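Local coordinates for protein acetylxylan esterase A (Aspergillus awamori, PDB 5X6S) that removes acetyl groups from the backbone of acetylated xylans and xylo-oligosaccharides as a secreted serine esterase, at residues 75-81 and 155-159; 144-148 and 212-216; 191-196 and 217-221. All blocks are in the same frame, centred on the assembly; numbering follows the deposited sequence.

Contact 1: 75-81 and 155-159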
ATOM      1  N   CYS A  75      -0.648  11.176  26.673  1.00 18.81           N
ATOM      2  CA  CYS A  75       0.133  11.522  25.489  1.00 19.74           C
ATOM      3  C   CYS A  75       0.535  10.233  24.757  1.00 18.16           C
ATOM      4  O   CYS A  75       0.512   9.142  25.352  1.00 18.89           O
ATOM      5  CB  CYS A  75       1.403  12.279  25.825  1.00 20.90           C
ATOM      6  SG  CYS A  75       1.184  13.844  26.724  1.00 21.72           S
ATOM      7  N   TRP A  76       0.969  10.383  23.507  1.00 17.40           N
ATOM      8  CA  TRP A  76       1.527   9.275  22.726  1.00 16.89           C
ATOM      9  C   TRP A  76       3.024   9.062  22.882  1.00 17.18           C
ATOM     10  O   TRP A  76       3.771  10.004  22.983  1.00 18.98           O
ATOM     11  CB  TRP A  76       1.169   9.465  21.246  1.00 16.96           C
ATOM     12  CG  TRP A  76      -0.318   9.280  21.031  1.00 17.07           C
ATOM     13  CD1 TRP A  76      -1.284  10.259  20.946  1.00 15.71           C
ATOM     14  CD2 TRP A  76      -1.016   8.015  21.001  1.00 18.32           C
ATOM     15  NE1 TRP A  76      -2.545   9.658  20.835  1.00 18.19           N
ATOM     16  CE2 TRP A  76      -2.406   8.299  20.869  1.00 16.70           C
ATOM     17  CE3 TRP A  76      -0.594   6.676  21.084  1.00 18.93           C
ATOM     18  CZ2 TRP A  76      -3.363   7.294  20.765  1.00 17.67           C
ATOM     19  CZ3 TRP A  76      -1.545   5.665  20.970  1.00 18.55           C
ATOM     20  CH2 TRP A  76      -2.926   5.993  20.831  1.00 18.23           C
ATOM     21  N   ASP A  77       3.469   7.798  22.887  1.00 18.13           N
ATOM     22  CA  ASP A  77       4.899   7.498  22.731  1.00 18.44           C
ATOM     23  C   ASP A  77       5.340   7.822  21.299  1.00 18.81           C
ATOM     24  O   ASP A  77       5.013   7.094  20.337  1.00 18.51           O
ATOM     25  CB  ASP A  77       5.229   6.037  23.087  1.00 18.17           C
ATOM     26  CG  ASP A  77       6.708   5.723  22.954  1.00 20.29           C
ATOM     27  OD1 ASP A  77       7.531   6.693  22.921  1.00 19.59           O
ATOM     28  OD2 ASP A  77       7.042   4.504  22.841  1.00 20.20           O
ATOM     29  N   VAL A  78       6.030   8.943  21.173  1.00 18.35           N
ATOM     30  CA  VAL A  78       6.667   9.367  19.915  1.00 20.08           C
ATOM     31  C   VAL A  78       8.213   9.570  20.126  1.00 20.32           C
ATOM     32  O   VAL A  78       8.894  10.294  19.354  1.00 20.91           O
ATOM     33  CB  VAL A  78       5.967  10.590  19.291  1.00 18.79           C
ATOM     34  CG1 VAL A  78       4.585  10.186  18.755  1.00 19.67           C
ATOM     35  CG2 VAL A  78       5.866  11.749  20.307  1.00 20.25           C
ATOM     36  N   SER A  79       8.741   8.867  21.147  1.00 20.14           N
ATOM     37  CA  SER A  79      10.127   9.029  21.598  1.00 20.57           C
ATOM     38  C   SER A  79      11.003   7.781  21.619  1.00 20.40           C
ATOM     39  O   SER A  79      12.202   7.879  21.424  1.00 20.78           O
ATOM     40  CB  SER A  79      10.134   9.684  22.977  1.00 20.46           C
ATOM     41  OG  SER A  79       9.503   8.906  23.969  1.00 19.13           O
ATOM     42  N   SER A  80      10.412   6.622  21.900  1.00 19.99           N
ATOM     43  CA  SER A  80      11.174   5.382  22.045  1.00 18.84           C
ATOM     44  C   SER A  80      11.676   4.865  20.694  1.00 18.35           C
ATOM     45  O   SER A  80      11.090   5.150  19.643  1.00 20.97           O
ATOM     46  CB  SER A  80      10.327   4.319  22.749  1.00 17.86           C
ATOM     47  OG  SER A  80       9.350   3.790  21.806  1.00 18.35           O
ATOM     48  N   GLN A  81      12.733   4.057  20.704  1.00 18.40           N
ATOM     49  CA  GLN A  81      13.159   3.377  19.481  1.00 19.75           C
ATOM     50  C   GLN A  81      12.040   2.433  18.957  1.00 18.31           C
ATOM     51  O   GLN A  81      11.835   2.293  17.783  1.00 19.07           O
ATOM     52  CB  GLN A  81      14.430   2.557  19.749  1.00 21.76           C
ATOM     53  CG  GLN A  81      15.676   3.415  19.981  1.00 24.07           C
ATOM     54  CD  GLN A  81      15.883   4.374  18.835  1.00 26.40           C
ATOM     55  OE1 GLN A  81      15.583   5.560  18.952  1.00 28.32           O
ATOM     56  NE2 GLN A  81      16.303   3.846  17.694  1.00 28.69           N
ATOM     57  N   ASN A 155      16.127   6.564  25.137  1.00 28.39           N
ATOM     58  CA  ASN A 155      15.121   5.562  24.764  1.00 27.04           C
ATOM     59  C   ASN A 155      13.924   5.536  25.727  1.00 26.43           C
ATOM     60  O   ASN A 155      13.393   4.483  26.035  1.00 27.41           O
ATOM     61  CB  ASN A 155      15.839   4.193  24.653  1.00 28.56           C
ATOM     62  CG  ASN A 155      15.094   3.172  23.812  1.00 27.15           C
ATOM     63  OD1 ASN A 155      14.091   3.469  23.199  1.00 28.74           O
ATOM     64  ND2 ASN A 155      15.638   1.958  23.756  1.00 28.24           N
ATOM     65  N   GLN A 156      13.496   6.703  26.220  1.00 25.28           N
ATOM     66  CA  GLN A 156      12.343   6.786  27.099  1.00 25.78           C
ATOM     67  C   GLN A 156      11.060   6.587  26.272  1.00 26.31           C
ATOM     68  O   GLN A 156      10.989   7.020  25.105  1.00 24.61           O
ATOM     69  CB  GLN A 156      12.253   8.129  27.857  1.00 27.65           C
ATOM     70  CG  GLN A 156      13.360   8.375  28.918  1.00 30.43           C
ATOM     71  CD  GLN A 156      13.526   7.216  29.931  1.00 34.18           C
ATOM     72  OE1 GLN A 156      14.502   6.444  29.867  1.00 38.40           O
ATOM     73  NE2 GLN A 156      12.579   7.094  30.859  1.00 31.89           N
ATOM     74  N   VAL A 157      10.093   5.912  26.875  1.00 23.84           N
ATOM     75  CA  VAL A 157       8.789   5.711  26.271  1.00 23.75           C
ATOM     76  C   VAL A 157       7.888   6.889  26.668  1.00 23.51           C
ATOM     77  O   VAL A 157       7.745   7.219  27.850  1.00 23.63           O
ATOM     78  CB  VAL A 157       8.193   4.381  26.773  1.00 23.56           C
ATOM     79  CG1 VAL A 157       6.710   4.288  26.465  1.00 22.04           C
ATOM     80  CG2 VAL A 157       8.997   3.191  26.248  1.00 22.89           C
ATOM     81  N   ASP A 158       7.287   7.549  25.691  1.00 22.51           N
ATOM     82  CA  ASP A 158       6.348   8.634  25.994  1.00 22.80           C
ATOM     83  C   ASP A 158       7.063   9.782  26.745  1.00 23.52           C
ATOM     84  O   ASP A 158       6.484  10.383  27.645  1.00 23.71           O
ATOM     85  CB  ASP A 158       5.161   8.106  26.807  1.00 22.10           C
ATOM     86  CG  ASP A 158       4.067   9.148  27.039  1.00 22.49           C
ATOM     87  OD1 ASP A 158       3.907  10.085  26.224  1.00 21.71           O
ATOM     88  OD2 ASP A 158       3.340   8.986  28.052  1.00 23.76           O
ATOM     89  N   GLY A 159       8.293  10.082  26.323  1.00 22.96           N
ATOM     90  CA  GLY A 159       9.078  11.166  26.933  1.00 23.87           C
ATOM     91  C   GLY A 159       8.809  12.460  26.195  1.00 23.59           C
ATOM     92  O   GLY A 159       8.868  12.501  24.960  1.00 23.03           O
TER
HETATM   93  O   HOH W   1       1.362  10.827  28.835  1.00 20.37           O
HETATM   94  O   HOH W   2       6.878  10.830  23.367  1.00 18.83           O
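An Asx turn at Asp77 organises this meeting of two irregular loops of the alpha/beta-hydrolase fold, beside the presumed active site. Asp77 OD1 accepts from Ser79 N and Ser80 N, each at 3.1 Å, and Asp77 OD2 takes the hydrogen bond of Ser80 OG at 2.6 Å. The same Asp77 OD1 reaches across to Asp158 N (2.9 Å), so the turn is tied to the loop 155-159. Ser79 OG works in both directions: Ser79 OG donates to Gln156 O (2.7 Å) and accepts from Gly159 N (2.9 Å). At the far end, Gln81 N donates to Asn155 OD1 at 2.9 Å. Asn155 and Asp158 both have positive phi and psi, the left-handed backbone region. Cys75 is held by its disulfide to Cys40, and its side chain lies about 7 Å from that of Ser119, the probable nucleophile. One water links the loops here: it accepts from Cys75 N at 3.0 Å and donates to Asp158 OD2 at 2.8 Å.

Contact 2: 144-148 and 212-216; sequences GVSAG and ETCKQ
Residues 144-148 form an extended loop after strand 138-142. It runs past one side of helix 208-221, of which residues 212-216 are one regular turn, with Gln216 N bonded to Glu212 O at 3.0 Å. The closest CA pair is Ser146 and Thr213, 4.4 Å apart. Val145, Ser146 and Ala147 have psi between 120° and 160°. Gly148 turns the chain with phi 91° and psi 0°, where a CB would clash with the preceding carbonyl O. Gln216 carries the polar link. With chi1 and chi2 both t, its extended side chain points at the loop. Gln216 OE1 accepts from Ala147 N at 2.7 Å, and Gln216 NE2 donates to Ala147 O at 2.8 Å. The side-chain amide thus pairs with both backbone polar groups of one residue, as a neighbouring strand might. In this alpha/beta-hydrolase fold it fastens a loop following a central strand to a helix packed on the sheet. Gln216 NE2 also donates to Trp176 O. Ser146 CB points toward the helix and lies 3.3 Å from Gln216 OE1. Thr213 OG1 is 3.2 Å from Ser146 N, but the angle is too poor for a hydrogen bond; Thr213 OG1 bonds to Asn209 O instead. Val145 O is taken by Asn126 ND2. Glu212 leads its carboxylate away from the loop: Glu212 OE2 forms a salt bridge with Lys215 NZ at 2.7 Å, and Glu212 OE1 accepts from Trp176 NE1.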
ATOM      1  N   GLY A 144       1.625  19.535  15.248  1.00 19.94           N
ATOM      2  CA  GLY A 144       2.484  18.507  15.803  1.00 20.73           C
ATOM      3  C   GLY A 144       3.963  18.925  15.754  1.00 21.24           C
ATOM      4  O   GLY A 144       4.291  20.119  15.693  1.00 20.93           O
ATOM      5  N   VAL A 145       4.839  17.932  15.767  1.00 21.02           N
ATOM      6  CA  VAL A 145       6.289  18.118  15.547  1.00 20.82           C
ATOM      7  C   VAL A 145       6.714  17.052  14.559  1.00 22.52           C
ATOM      8  O   VAL A 145       5.996  16.072  14.368  1.00 20.70           O
ATOM      9  CB  VAL A 145       7.140  18.052  16.832  1.00 20.63           C
ATOM     10  CG1 VAL A 145       6.628  19.019  17.882  1.00 19.75           C
ATOM     11  CG2 VAL A 145       7.226  16.641  17.390  1.00 20.28           C
ATOM     12  N   SER A 146       7.859  17.279  13.900  1.00 22.37           N
ATOM     13  CA  SER A 146       8.356  16.413  12.819  1.00 22.32           C
ATOM     14  C   SER A 146       8.611  14.994  13.376  1.00 20.82           C
ATOM     15  O   SER A 146       8.773  14.826  14.574  1.00 19.26           O
ATOM     16  CB  SER A 146       9.633  16.996  12.208  1.00 21.29           C
ATOM     17  OG  SER A 146      10.625  17.133  13.230  1.00 23.03           O
ATOM     18  N   ALA A 147       8.611  14.001  12.493  1.00 20.17           N
ATOM     19  CA  ALA A 147       8.872  12.644  12.916  1.00 20.34           C
ATOM     20  C   ALA A 147      10.302  12.577  13.444  1.00 20.49           C
ATOM     21  O   ALA A 147      11.271  12.931  12.745  1.00 19.73           O
ATOM     22  CB  ALA A 147       8.674  11.654  11.756  1.00 20.70           C
ATOM     23  N   GLY A 148      10.428  12.164  14.687  1.00 21.00           N
ATOM     24  CA  GLY A 148      11.710  12.008  15.345  1.00 22.60           C
ATOM     25  C   GLY A 148      12.158  13.256  16.073  1.00 23.07           C
ATOM     26  O   GLY A 148      13.188  13.235  16.685  1.00 25.22           O
ATOM     27  N   GLU A 212      10.167  22.920  10.460  1.00 21.50           N
ATOM     28  CA  GLU A 212      10.975  21.668  10.573  1.00 21.53           C
ATOM     29  C   GLU A 212      10.251  20.476   9.963  1.00 20.66           C
ATOM     30  O   GLU A 212      10.847  19.641   9.338  1.00 21.10           O
ATOM     31  CB  GLU A 212      11.334  21.400  12.012  1.00 21.91           C
ATOM     32  CG  GLU A 212      12.203  22.503  12.620  1.00 24.44           C
ATOM     33  CD  GLU A 212      13.375  22.890  11.694  1.00 29.11           C
ATOM     34  OE1 GLU A 212      14.302  22.061  11.489  1.00 26.69           O
ATOM     35  OE2 GLU A 212      13.336  24.020  11.150  1.00 31.58           O
ATOM     36  N   THR A 213       8.940  20.434  10.107  1.00 21.21           N
ATOM     37  CA  THR A 213       8.123  19.360   9.508  1.00 19.87           C
ATOM     38  C   THR A 213       8.034  19.478   7.998  1.00 20.38           C
ATOM     39  O   THR A 213       8.116  18.474   7.273  1.00 18.72           O
ATOM     40  CB  THR A 213       6.698  19.335  10.144  1.00 19.69           C
ATOM     41  OG1 THR A 213       6.795  19.178  11.578  1.00 20.41           O
ATOM     42  CG2 THR A 213       5.884  18.219   9.560  1.00 18.89           C
ATOM     43  N   CYS A 214       7.840  20.702   7.488  1.00 19.10           N
ATOM     44  CA  CYS A 214       7.773  20.904   6.063  1.00 19.14           C
ATOM     45  C   CYS A 214       9.129  20.603   5.411  1.00 18.81           C
ATOM     46  O   CYS A 214       9.171  20.016   4.333  1.00 18.93           O
ATOM     47  CB  CYS A 214       7.325  22.343   5.770  1.00 21.08           C
ATOM     48  SG  CYS A 214       5.542  22.629   6.117  1.00 23.62           S
ATOM     49  N   LYS A 215      10.206  20.990   6.081  1.00 19.96           N
ATOM     50  CA  LYS A 215      11.576  20.590   5.687  1.00 20.50           C
ATOM     51  C   LYS A 215      11.672  19.079   5.582  1.00 21.10           C
ATOM     52  O   LYS A 215      12.091  18.544   4.530  1.00 22.52           O
ATOM     53  CB  LYS A 215      12.584  21.071   6.719  1.00 21.68           C
ATOM     54  CG  LYS A 215      12.939  22.570   6.672  1.00 23.10           C
ATOM     55  CD  LYS A 215      13.741  22.909   7.895  1.00 24.75           C
ATOM     56  CE  LYS A 215      14.336  24.289   7.876  1.00 24.68           C
ATOM     57  NZ  LYS A 215      15.113  24.471   9.148  1.00 23.44           N
ATOM     58  N   GLN A 216      11.284  18.391   6.655  1.00 20.78           N
ATOM     59  CA  GLN A 216      11.346  16.910   6.697  1.00 20.85           C
ATOM     60  C   GLN A 216      10.702  16.278   5.479  1.00 20.86           C
ATOM     61  O   GLN A 216      11.362  15.520   4.733  1.00 19.40           O
ATOM     62  CB  GLN A 216      10.702  16.390   7.953  1.00 20.55           C
ATOM     63  CG  GLN A 216      10.676  14.869   8.024  1.00 21.75           C
ATOM     64  CD  GLN A 216      10.389  14.392   9.443  1.00 22.00           C
ATOM     65  OE1 GLN A 216       9.301  14.597   9.958  1.00 21.46           O
ATOM     66  NE2 GLN A 216      11.383  13.807  10.089  1.00 21.67           N
TER

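Contact 3: 191-196 and 217-221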
ATOM      1  N   ARG A 191       4.426   6.548  -0.061  1.00 22.14           N
ATOM      2  CA  ARG A 191       4.290   7.220   1.249  1.00 20.52           C
ATOM      3  C   ARG A 191       3.046   8.145   1.236  1.00 19.09           C
ATOM      4  O   ARG A 191       2.635   8.595   0.148  1.00 18.38           O
ATOM      5  CB  ARG A 191       5.525   8.042   1.541  1.00 20.55           C
ATOM      6  CG  ARG A 191       6.869   7.307   1.386  1.00 20.59           C
ATOM      7  CD  ARG A 191       8.042   8.272   1.620  1.00 20.63           C
ATOM      8  NE  ARG A 191       9.302   7.539   1.666  1.00 20.73           N
ATOM      9  CZ  ARG A 191       9.877   7.075   2.767  1.00 23.13           C
ATOM     10  NH1 ARG A 191       9.333   7.294   3.940  1.00 21.63           N
ATOM     11  NH2 ARG A 191      11.016   6.364   2.687  1.00 22.12           N
ATOM     12  N   PRO A 192       2.456   8.432   2.401  1.00 18.05           N
ATOM     13  CA  PRO A 192       1.270   9.320   2.321  1.00 19.05           C
ATOM     14  C   PRO A 192       1.604  10.754   1.871  1.00 18.00           C
ATOM     15  O   PRO A 192       2.638  11.310   2.298  1.00 18.97           O
ATOM     16  CB  PRO A 192       0.736   9.336   3.765  1.00 18.91           C
ATOM     17  CG  PRO A 192       1.921   8.946   4.622  1.00 18.03           C
ATOM     18  CD  PRO A 192       2.731   7.999   3.780  1.00 19.47           C
ATOM     19  N   ARG A 193       0.703  11.339   1.091  1.00 18.30           N
ATOM     20  CA  ARG A 193       0.725  12.784   0.813  1.00 18.14           C
ATOM     21  C   ARG A 193       0.483  13.509   2.151  1.00 18.17           C
ATOM     22  O   ARG A 193      -0.493  13.206   2.842  1.00 17.81           O
ATOM     23  CB  ARG A 193      -0.344  13.128  -0.192  1.00 17.53           C
ATOM     24  CG  ARG A 193      -0.235  12.426  -1.515  1.00 19.92           C
ATOM     25  CD  ARG A 193      -1.415  12.817  -2.443  1.00 21.02           C
ATOM     26  NE  ARG A 193      -2.695  12.158  -2.092  1.00 23.33           N
ATOM     27  CZ  ARG A 193      -3.687  12.739  -1.416  1.00 21.44           C
ATOM     28  NH1 ARG A 193      -3.572  13.978  -1.011  1.00 17.71           N
ATOM     29  NH2 ARG A 193      -4.795  12.058  -1.136  1.00 21.88           N
ATOM     30  N   MET A 194       1.372  14.437   2.529  1.00 17.84           N
ATOM     31  CA  MET A 194       1.345  15.100   3.803  1.00 18.06           C
ATOM     32  C   MET A 194       0.749  16.510   3.735  1.00 19.05           C
ATOM     33  O   MET A 194       1.138  17.309   2.893  1.00 18.68           O
ATOM     34  CB  MET A 194       2.739  15.198   4.401  1.00 17.16           C
ATOM     35  CG  MET A 194       3.503  13.902   4.549  1.00 18.35           C
ATOM     36  SD  MET A 194       2.593  12.672   5.568  1.00 18.66           S
ATOM     37  CE  MET A 194       2.632  13.481   7.122  1.00 16.51           C
ATOM     38  N   GLN A 195      -0.152  16.812   4.665  1.00 18.31           N
ATOM     39  CA  GLN A 195      -0.717  18.150   4.844  1.00 18.61           C
ATOM     40  C   GLN A 195      -0.509  18.551   6.270  1.00 18.43           C
ATOM     41  O   GLN A 195      -0.997  17.872   7.208  1.00 18.19           O
ATOM     42  CB  GLN A 195      -2.211  18.135   4.515  1.00 19.29           C
ATOM     43  CG  GLN A 195      -2.904  19.455   4.668  1.00 19.27           C
ATOM     44  CD  GLN A 195      -4.391  19.332   4.343  1.00 21.30           C
ATOM     45  OE1 GLN A 195      -5.147  18.623   5.048  1.00 20.07           O
ATOM     46  NE2 GLN A 195      -4.816  19.973   3.260  1.00 18.23           N
ATOM     47  N   ILE A 196       0.222  19.653   6.468  1.00 18.43           N
ATOM     48  CA  ILE A 196       0.713  20.092   7.780  1.00 17.63           C
ATOM     49  C   ILE A 196       0.111  21.455   8.166  1.00 19.33           C
ATOM     50  O   ILE A 196       0.410  22.469   7.516  1.00 19.77           O
ATOM     51  CB  ILE A 196       2.263  20.207   7.772  1.00 18.00           C
ATOM     52  CG1 ILE A 196       2.900  18.974   7.133  1.00 17.89           C
ATOM     53  CG2 ILE A 196       2.830  20.581   9.158  1.00 17.10           C
ATOM     54  CD1 ILE A 196       2.610  17.628   7.815  1.00 18.26           C
ATOM     55  N   TRP A 217       9.438  16.625   5.207  1.00 20.37           N
ATOM     56  CA  TRP A 217       8.745  16.006   4.093  1.00 20.21           C
ATOM     57  C   TRP A 217       9.226  16.434   2.731  1.00 21.02           C
ATOM     58  O   TRP A 217       9.244  15.619   1.811  1.00 21.03           O
ATOM     59  CB  TRP A 217       7.212  16.093   4.232  1.00 20.85           C
ATOM     60  CG  TRP A 217       6.741  15.419   5.501  1.00 20.12           C
ATOM     61  CD1 TRP A 217       6.123  16.007   6.556  1.00 19.33           C
ATOM     62  CD2 TRP A 217       6.947  14.049   5.874  1.00 18.81           C
ATOM     63  NE1 TRP A 217       5.891  15.081   7.560  1.00 18.84           N
ATOM     64  CE2 TRP A 217       6.375  13.871   7.155  1.00 18.99           C
ATOM     65  CE3 TRP A 217       7.547  12.950   5.245  1.00 21.19           C
ATOM     66  CZ2 TRP A 217       6.386  12.639   7.823  1.00 20.03           C
ATOM     67  CZ3 TRP A 217       7.559  11.714   5.914  1.00 18.23           C
ATOM     68  CH2 TRP A 217       6.991  11.567   7.167  1.00 19.44           C
ATOM     69  N   ALA A 218       9.636  17.694   2.606  1.00 21.61           N
ATOM     70  CA  ALA A 218      10.327  18.174   1.406  1.00 22.86           C
ATOM     71  C   ALA A 218      11.550  17.270   1.133  1.00 21.06           C
ATOM     72  O   ALA A 218      11.701  16.783   0.046  1.00 23.76           O
ATOM     73  CB  ALA A 218      10.755  19.630   1.576  1.00 22.27           C
ATOM     74  N   GLY A 219      12.382  17.050   2.134  1.00 21.70           N
ATOM     75  CA  GLY A 219      13.592  16.208   1.960  1.00 23.17           C
ATOM     76  C   GLY A 219      13.173  14.803   1.551  1.00 24.81           C
ATOM     77  O   GLY A 219      13.723  14.222   0.586  1.00 23.25           O
ATOM     78  N   VAL A 220      12.152  14.259   2.245  1.00 22.77           N
ATOM     79  CA  VAL A 220      11.707  12.884   1.981  1.00 21.58           C
ATOM     80  C   VAL A 220      11.238  12.747   0.529  1.00 22.86           C
ATOM     81  O   VAL A 220      11.539  11.753  -0.186  1.00 20.48           O
ATOM     82  CB  VAL A 220      10.626  12.462   3.012  1.00 20.34           C
ATOM     83  CG1 VAL A 220       9.879  11.215   2.597  1.00 21.99           C
ATOM     84  CG2 VAL A 220      11.269  12.245   4.367  1.00 20.92           C
ATOM     85  N   PHE A 221      10.483  13.742   0.054  1.00 23.03           N
ATOM     86  CA  PHE A 221       9.892  13.589  -1.274  1.00 21.77           C
ATOM     87  C   PHE A 221      10.784  14.139  -2.403  1.00 22.85           C
ATOM     88  O   PHE A 221      10.440  14.045  -3.555  1.00 23.96           O
ATOM     89  CB  PHE A 221       8.490  14.233  -1.312  1.00 23.09           C
ATOM     90  CG  PHE A 221       7.459  13.419  -0.576  1.00 21.57           C
ATOM     91  CD1 PHE A 221       6.972  12.238  -1.138  1.00 22.67           C
ATOM     92  CD2 PHE A 221       7.048  13.784   0.696  1.00 21.13           C
ATOM     93  CE1 PHE A 221       6.023  11.469  -0.464  1.00 22.01           C
ATOM     94  CE2 PHE A 221       6.121  13.007   1.376  1.00 21.19           C
ATOM     95  CZ  PHE A 221       5.610  11.884   0.792  1.00 19.50           C
TER
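Strand 193-196 and the last turn of helix 208-221 run nearly antiparallel, at 167°. Their axes stay 10.4 Å apart at closest, and side chains fill the gap. Met194 is the main bump from the strand. All three of its chi angles are m, which folds the chain over the indole of Trp217. Met194 CG lies 3.7 Å from the centroid of the five-membered ring of Trp217, 9° off the normal, a CH-pi contact. Met194 SD lies 4.5 Å from the centroid of the six-membered ring of Trp217, a Met-aromatic contact. Ile196 extends this packing, with Ile196 CD1 4.1 Å from Trp217 CD1. The polar edge of the indole is satisfied outside the pair, as Trp217 NE1 donates to Asn126 OD1. Phe221 fills the hollow beside Met194. Its ring edge meets Met194 CG (4.2 Å from Phe221 CE2) and Pro192 O (3.4 Å from Phe221 CZ). Arg191 closes the end of the contact at the helix C-terminus, where Arg191 CB is 3.9 Å from Phe221 CZ and Arg191 CD is 3.6 Å from Val220 CG1. Val220 CG1 also sits over one face of the guanidinium. No hydrogen bond joins the two segments, so the fit rests on shape. Met194 also packs on Ala129 of helix 120-131. This is the layered packing of an alpha/beta-hydrolase, in which a helix lies on the central, mostly parallel sheet.

Contacts 2 and 3 are neighbours, with centres 10 Å apart. They use successive parts of helix 208-221 and touch where Thr213 CG2 meets Ile196 CD1 at 3.8 Å. Contact 3 sets the end of that helix on strand 193-199, while contact 2 ties the turn before it to the loop after the adjacent strand 138-142. Contact 1 lies farther off, 16 Å from contact 2 and 22 Å from contact 3 between centres. Along the chain, contacts 1 and 2 cross, since 144-148 comes between 75-81 and 155-159 and pairs with 212-216 beyond. Contacts 2 and 3 also cross, and contact 1 closes before contact 3 opens. The three thus run from sheet-helix packing to loops near the probable nucleophile, Ser119.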